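Local coordinates for protein probable glucarate dehydratase (Mycobacterium smegmatis str. MC2 155, PDB 3VDG) that probably dehydrates glucarate or a related acid sugar, as a metal-binding member of the enolase superfamily, at residues Leu348-Ala360 and Val393-Ile405. Numbering follows the deposited sequence.
Sequences LGISLAAMVHLAA and VQVPATPGLGVEI
With CG of His-357 set anti to its carbonyl carbon (chi1 -78°), the imidazole swings from the helix towards the loop 395-405, where NE2 donates to the carbonyl O of Leu-401 at 2.8 Å. The acceptor lies at the ring edge, near the imidazole plane, but the bond is bent (135° at the hydrogen), and the nitrogen sits above the carbonyl plane. This bond illustrates how one side chain can tie a helix to a loop that has no backbone pairing with it; Leu-401 N also bonds to Asp-145. Apolar atoms pack round the ring: CG2 of Val-395 approaches ND1 of His-357 at 3.7 Å, and CD of Pro-396 is 3.8 Å from its NE2.

Val-356, the residue before it, uses both branches. CG1 of Val-356, anti to the backbone N (chi1 167°), rests on CA of Val-395 at 3.8 Å, whereas CG2 meets CB of Val-393 in strand 392-394. Ala-360 packs its CB against CG2 of Val-395. Towards the start of the helix, Leu-401 lies along its surface, with CD1 3.8 Å from CA of Ala-354 and CG against CB of Ala-353, while CD2 reaches CG2 of Ile-350. CG2 of Val-403 lies 3.9 Å from Ala-353 CB, and the CD1 atoms of Ile-350 and Ile-405 meet at 4.0 Å.

The contact packs a helix of the modified TIM barrel, (beta/alpha)7-beta in this superfamily, against the chain leaving strand 392-394. Phe-169 of strand 166-174 touches Val-356 and Val-393. Leu-72, touching Ile-350 and Ile-405, belongs to a separate three-stranded sheet, consistent with the N-terminal capping domain.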
ATOM      1  N   LEU A 348     -25.426   0.870  -4.592  1.00 18.44           N
ATOM      2  CA  LEU A 348     -25.882   0.737  -5.982  1.00 22.70           C
ATOM      3  C   LEU A 348     -24.712   0.341  -6.884  1.00 19.79           C
ATOM      4  O   LEU A 348     -23.695  -0.146  -6.401  1.00 20.66           O
ATOM      5  CB  LEU A 348     -26.528   2.045  -6.430  1.00 22.67           C
ATOM      6  CG  LEU A 348     -27.781   2.389  -5.612  1.00 23.52           C
ATOM      7  CD1 LEU A 348     -28.431   3.711  -6.031  1.00 23.58           C
ATOM      8  CD2 LEU A 348     -28.784   1.235  -5.677  1.00 20.59           C
ATOM      9  N   GLY A 349     -24.849   0.546  -8.187  1.00 22.48           N
ATOM     10  CA  GLY A 349     -23.915  -0.040  -9.155  1.00 19.37           C
ATOM     11  C   GLY A 349     -22.527   0.589  -9.294  1.00 20.43           C
ATOM     12  O   GLY A 349     -21.577  -0.068  -9.748  1.00 20.71           O
ATOM     13  N   ILE A 350     -22.407   1.855  -8.928  1.00 19.38           N
ATOM     14  CA  ILE A 350     -21.102   2.517  -8.916  1.00 19.51           C
ATOM     15  C   ILE A 350     -20.231   1.888  -7.828  1.00 20.96           C
ATOM     16  O   ILE A 350     -19.088   1.457  -8.082  1.00 17.27           O
ATOM     17  CB  ILE A 350     -21.262   4.033  -8.682  1.00 17.53           C
ATOM     18  CG1 ILE A 350     -22.050   4.672  -9.838  1.00 21.22           C
ATOM     19  CG2 ILE A 350     -19.884   4.674  -8.489  1.00 16.98           C
ATOM     20  CD1 ILE A 350     -22.544   6.085  -9.553  1.00 22.69           C
ATOM     21  N   SER A 351     -20.766   1.823  -6.606  1.00 18.01           N
ATOM     22  CA  SER A 351     -20.071   1.112  -5.530  1.00 19.37           C
ATOM     23  C   SER A 351     -19.776  -0.326  -5.934  1.00 20.33           C
ATOM     24  O   SER A 351     -18.698  -0.857  -5.652  1.00 18.84           O
ATOM     25  CB  SER A 351     -20.905   1.123  -4.236  1.00 18.07           C
ATOM     26  OG  SER A 351     -20.858   2.404  -3.614  1.00 25.90           O
ATOM     27  N   LEU A 352     -20.740  -0.985  -6.573  1.00 20.33           N
ATOM     28  CA  LEU A 352     -20.512  -2.394  -6.888  1.00 22.93           C
ATOM     29  C   LEU A 352     -19.324  -2.512  -7.859  1.00 20.32           C
ATOM     30  O   LEU A 352     -18.436  -3.360  -7.687  1.00 19.48           O
ATOM     31  CB  LEU A 352     -21.767  -3.045  -7.484  1.00 15.13           C
ATOM     32  CG  LEU A 352     -21.611  -4.531  -7.860  1.00 23.75           C
ATOM     33  CD1 LEU A 352     -21.210  -5.382  -6.656  1.00 17.08           C
ATOM     34  CD2 LEU A 352     -22.902  -5.057  -8.474  1.00 26.26           C
ATOM     35  N   ALA A 353     -19.294  -1.658  -8.877  1.00 16.03           N
ATOM     36  CA  ALA A 353     -18.188  -1.725  -9.840  1.00 17.58           C
ATOM     37  C   ALA A 353     -16.857  -1.490  -9.123  1.00 19.55           C
ATOM     38  O   ALA A 353     -15.864  -2.181  -9.376  1.00 17.61           O
ATOM     39  CB  ALA A 353     -18.380  -0.697 -10.954  1.00 18.23           C
ATOM     40  N   ALA A 354     -16.824  -0.499  -8.239  1.00 15.54           N
ATOM     41  CA  ALA A 354     -15.579  -0.182  -7.552  1.00 18.73           C
ATOM     42  C   ALA A 354     -15.122  -1.357  -6.666  1.00 17.48           C
ATOM     43  O   ALA A 354     -13.934  -1.683  -6.628  1.00 18.55           O
ATOM     44  CB  ALA A 354     -15.744   1.095  -6.742  1.00 17.37           C
ATOM     45  N   MET A 355     -16.068  -1.978  -5.960  1.00 19.35           N
ATOM     46  CA  MET A 355     -15.803  -3.143  -5.120  1.00 19.15           C
ATOM     47  C   MET A 355     -15.239  -4.274  -5.979  1.00 23.32           C
ATOM     48  O   MET A 355     -14.307  -4.960  -5.585  1.00 18.19           O
ATOM     49  CB  MET A 355     -17.103  -3.623  -4.408  1.00 22.65           C
ATOM     50  CG  MET A 355     -17.712  -2.643  -3.383  1.00 21.71           C
ATOM     51  SD  MET A 355     -19.473  -2.958  -3.015  1.00 26.80           S
ATOM     52  CE  MET A 355     -19.308  -4.433  -2.004  1.00 28.63           C
ATOM     53  N   VAL A 356     -15.802  -4.471  -7.165  1.00 19.99           N
ATOM     54  CA  VAL A 356     -15.368  -5.574  -8.009  1.00 16.41           C
ATOM     55  C   VAL A 356     -13.936  -5.326  -8.531  1.00 18.45           C
ATOM     56  O   VAL A 356     -13.103  -6.209  -8.478  1.00 17.97           O
ATOM     57  CB  VAL A 356     -16.356  -5.822  -9.174  1.00 18.39           C
ATOM     58  CG1 VAL A 356     -15.730  -6.751 -10.213  1.00 19.51           C
ATOM     59  CG2 VAL A 356     -17.677  -6.378  -8.636  1.00 20.75           C
ATOM     60  N   HIS A 357     -13.635  -4.119  -9.000  1.00 15.91           N
ATOM     61  CA  HIS A 357     -12.265  -3.845  -9.467  1.00 20.73           C
ATOM     62  C   HIS A 357     -11.251  -3.999  -8.356  1.00 19.70           C
ATOM     63  O   HIS A 357     -10.169  -4.555  -8.562  1.00 17.01           O
ATOM     64  CB  HIS A 357     -12.147  -2.456 -10.093  1.00 18.67           C
ATOM     65  CG  HIS A 357     -12.676  -2.374 -11.504  1.00 19.69           C
ATOM     66  ND1 HIS A 357     -11.984  -2.837 -12.570  1.00 19.47           N
ATOM     67  CD2 HIS A 357     -13.863  -1.841 -12.005  1.00 18.37           C
ATOM     68  CE1 HIS A 357     -12.704  -2.627 -13.695  1.00 24.25           C
ATOM     69  NE2 HIS A 357     -13.849  -2.008 -13.350  1.00 21.03           N
ATOM     70  N   LEU A 358     -11.584  -3.499  -7.177  1.00 20.24           N
ATOM     71  CA  LEU A 358     -10.718  -3.633  -6.007  1.00 18.04           C
ATOM     72  C   LEU A 358     -10.462  -5.103  -5.655  1.00 20.03           C
ATOM     73  O   LEU A 358      -9.317  -5.541  -5.567  1.00 19.13           O
ATOM     74  CB  LEU A 358     -11.338  -2.896  -4.807  1.00 22.37           C
ATOM     75  CG  LEU A 358     -10.637  -3.089  -3.451  1.00 23.54           C
ATOM     76  CD1 LEU A 358      -9.177  -2.609  -3.518  1.00 21.04           C
ATOM     77  CD2 LEU A 358     -11.412  -2.356  -2.345  1.00 18.49           C
ATOM     78  N   ALA A 359     -11.526  -5.875  -5.472  1.00 17.53           N
ATOM     79  CA  ALA A 359     -11.359  -7.279  -5.100  1.00 16.50           C
ATOM     80  C   ALA A 359     -10.635  -8.072  -6.201  1.00 21.94           C
ATOM     81  O   ALA A 359      -9.856  -8.957  -5.905  1.00 21.21           O
ATOM     82  CB  ALA A 359     -12.708  -7.902  -4.809  1.00 19.48           C
ATOM     83  N   ALA A 360     -10.899  -7.756  -7.468  1.00 19.54           N
ATOM     84  CA  ALA A 360     -10.237  -8.471  -8.556  1.00 21.88           C
ATOM     85  C   ALA A 360      -8.712  -8.313  -8.488  1.00 23.12           C
ATOM     86  O   ALA A 360      -7.979  -9.250  -8.823  1.00 21.48           O
ATOM     87  CB  ALA A 360     -10.766  -8.006  -9.901  1.00 21.63           C
ATOM     88  N   VAL A 393     -19.242 -11.863  -9.889  1.00 22.02           N
ATOM     89  CA  VAL A 393     -19.376 -10.814 -10.903  1.00 20.59           C
ATOM     90  C   VAL A 393     -18.055 -10.755 -11.675  1.00 22.25           C
ATOM     91  O   VAL A 393     -16.993 -10.637 -11.065  1.00 21.24           O
ATOM     92  CB  VAL A 393     -19.616  -9.423 -10.276  1.00 22.29           C
ATOM     93  CG1 VAL A 393     -19.774  -8.360 -11.371  1.00 19.09           C
ATOM     94  CG2 VAL A 393     -20.829  -9.457  -9.346  1.00 22.97           C
ATOM     95  N   GLN A 394     -18.115 -10.859 -12.979  1.00 22.12           N
ATOM     96  CA  GLN A 394     -16.938 -10.776 -13.803  0.50 23.91           C
ATOM     97  C   GLN A 394     -16.348  -9.353 -13.755  1.00 20.19           C
ATOM     98  O   GLN A 394     -17.082  -8.438 -13.822  1.00 21.27           O
ATOM     99  CB  GLN A 394     -17.290 -11.172 -15.224  0.50 32.74           C
ATOM    100  CG  GLN A 394     -16.094 -11.176 -16.129  0.50 35.44           C
ATOM    101  CD  GLN A 394     -16.251 -12.059 -17.363  0.50 73.51           C
ATOM    102  OE1 GLN A 394     -17.221 -11.952 -18.106  0.50 45.14           O
ATOM    103  NE2 GLN A 394     -15.274 -12.929 -17.582  0.50 42.78           N
ATOM    104  N   VAL A 395     -15.050  -9.199 -13.633  1.00 22.24           N
ATOM    105  CA  VAL A 395     -14.471  -7.852 -13.573  1.00 21.02           C
ATOM    106  C   VAL A 395     -14.598  -7.219 -14.970  1.00 21.50           C
ATOM    107  O   VAL A 395     -14.259  -7.863 -15.952  1.00 20.38           O
ATOM    108  CB  VAL A 395     -13.019  -7.866 -13.029  1.00 28.42           C
ATOM    109  CG1 VAL A 395     -12.088  -8.679 -13.906  1.00 34.04           C
ATOM    110  CG2 VAL A 395     -12.484  -6.449 -12.864  1.00 24.92           C
ATOM    111  N   PRO A 396     -15.143  -5.989 -15.064  1.00 22.05           N
ATOM    112  CA  PRO A 396     -15.238  -5.350 -16.385  1.00 21.79           C
ATOM    113  C   PRO A 396     -13.843  -5.145 -16.987  1.00 29.50           C
ATOM    114  O   PRO A 396     -12.898  -4.818 -16.259  1.00 22.18           O
ATOM    115  CB  PRO A 396     -15.879  -3.986 -16.077  1.00 23.96           C
ATOM    116  CG  PRO A 396     -16.652  -4.211 -14.805  1.00 26.93           C
ATOM    117  CD  PRO A 396     -15.816  -5.195 -14.011  1.00 19.64           C
ATOM    118  N   ALA A 397     -13.718  -5.327 -18.300  1.00 22.60           N
ATOM    119  CA  ALA A 397     -12.419  -5.214 -18.984  1.00 21.80           C
ATOM    120  C   ALA A 397     -12.318  -3.887 -19.732  1.00 23.39           C
ATOM    121  O   ALA A 397     -11.267  -3.549 -20.284  1.00 24.29           O
ATOM    122  CB  ALA A 397     -12.228  -6.394 -19.956  1.00 21.41           C
ATOM    123  N   THR A 398     -13.406  -3.122 -19.730  1.00 22.51           N
ATOM    124  CA  THR A 398     -13.461  -1.853 -20.442  1.00 17.88           C
ATOM    125  C   THR A 398     -12.662  -0.776 -19.687  1.00 22.79           C
ATOM    126  O   THR A 398     -12.328  -0.964 -18.524  1.00 24.58           O
ATOM    127  CB  THR A 398     -14.925  -1.384 -20.568  1.00 25.69           C
ATOM    128  OG1 THR A 398     -15.529  -1.430 -19.269  1.00 25.84           O
ATOM    129  CG2 THR A 398     -15.715  -2.316 -21.480  1.00 22.22           C
ATOM    130  N   PRO A 399     -12.388   0.372 -20.341  1.00 23.96           N
ATOM    131  CA  PRO A 399     -11.705   1.498 -19.687  1.00 19.66           C
ATOM    132  C   PRO A 399     -12.509   2.055 -18.523  1.00 26.53           C
ATOM    133  O   PRO A 399     -13.731   2.128 -18.586  1.00 23.45           O
ATOM    134  CB  PRO A 399     -11.627   2.560 -20.792  1.00 24.48           C
ATOM    135  CG  PRO A 399     -11.615   1.764 -22.066  1.00 24.07           C
ATOM    136  CD  PRO A 399     -12.562   0.601 -21.783  1.00 20.27           C
ATOM    137  N   GLY A 400     -11.819   2.468 -17.471  1.00 19.46           N
ATOM    138  CA  GLY A 400     -12.487   3.100 -16.320  1.00 20.71           C
ATOM    139  C   GLY A 400     -13.174   2.115 -15.391  1.00 21.19           C
ATOM    140  O   GLY A 400     -12.794   0.927 -15.300  1.00 18.84           O
ATOM    141  N   LEU A 401     -14.191   2.610 -14.684  1.00 18.45           N
ATOM    142  CA  LEU A 401     -14.934   1.786 -13.723  1.00 25.85           C
ATOM    143  C   LEU A 401     -15.772   0.745 -14.453  1.00 23.76           C
ATOM    144  O   LEU A 401     -16.015  -0.349 -13.949  1.00 24.69           O
ATOM    145  CB  LEU A 401     -15.808   2.689 -12.845  1.00 26.65           C
ATOM    146  CG  LEU A 401     -16.087   2.407 -11.372  1.00 47.36           C
ATOM    147  CD1 LEU A 401     -14.834   2.003 -10.602  1.00 26.65           C
ATOM    148  CD2 LEU A 401     -16.717   3.658 -10.768  1.00 31.06           C
ATOM    149  N   GLY A 402     -16.197   1.073 -15.669  1.00 21.23           N
ATOM    150  CA  GLY A 402     -16.925   0.094 -16.485  1.00 24.76           C
ATOM    151  C   GLY A 402     -18.442   0.229 -16.399  1.00 26.91           C
ATOM    152  O   GLY A 402     -19.163  -0.593 -16.938  1.00 24.12           O
ATOM    153  N   VAL A 403     -18.928   1.255 -15.708  1.00 24.44           N
ATOM    154  CA  VAL A 403     -20.369   1.519 -15.662  1.00 21.80           C
ATOM    155  C   VAL A 403     -20.564   2.991 -15.996  1.00 23.75           C
ATOM    156  O   VAL A 403     -19.652   3.796 -15.775  1.00 23.08           O
ATOM    157  CB  VAL A 403     -20.986   1.213 -14.276  1.00 22.73           C
ATOM    158  CG1 VAL A 403     -20.961  -0.286 -14.006  1.00 23.56           C
ATOM    159  CG2 VAL A 403     -20.237   1.958 -13.176  1.00 23.87           C
ATOM    160  N   GLU A 404     -21.738   3.346 -16.523  1.00 25.57           N
ATOM    161  CA  GLU A 404     -22.050   4.747 -16.877  1.00 26.88           C
ATOM    162  C   GLU A 404     -23.418   5.144 -16.349  1.00 24.73           C
ATOM    163  O   GLU A 404     -24.315   4.311 -16.263  1.00 26.41           O
ATOM    164  CB  GLU A 404     -22.037   4.951 -18.401  1.00 32.11           C
ATOM    165  CG  GLU A 404     -20.694   4.674 -19.066  1.00 53.16           C
ATOM    166  CD  GLU A 404     -20.622   5.170 -20.505  1.00 96.59           C
ATOM    167  OE1 GLU A 404     -21.517   5.931 -20.941  1.00 53.40           O
ATOM    168  OE2 GLU A 404     -19.660   4.803 -21.209  1.00 59.88           O
ATOM    169  N   ILE A 405     -23.576   6.421 -16.017  1.00 24.44           N
ATOM    170  CA  ILE A 405     -24.839   6.904 -15.462  1.00 26.63           C
ATOM    171  C   ILE A 405     -25.947   6.785 -16.495  1.00 36.83           C
ATOM    172  O   ILE A 405     -25.738   7.037 -17.688  1.00 28.97           O
ATOM    173  CB  ILE A 405     -24.743   8.376 -15.029  1.00 28.60           C
ATOM    174  CG1 ILE A 405     -23.919   8.514 -13.746  1.00 28.51           C
ATOM    175  CG2 ILE A 405     -26.137   8.968 -14.795  1.00 32.56           C
ATOM    176  CD1 ILE A 405     -24.571   7.867 -12.551  1.00 23.86           C
TER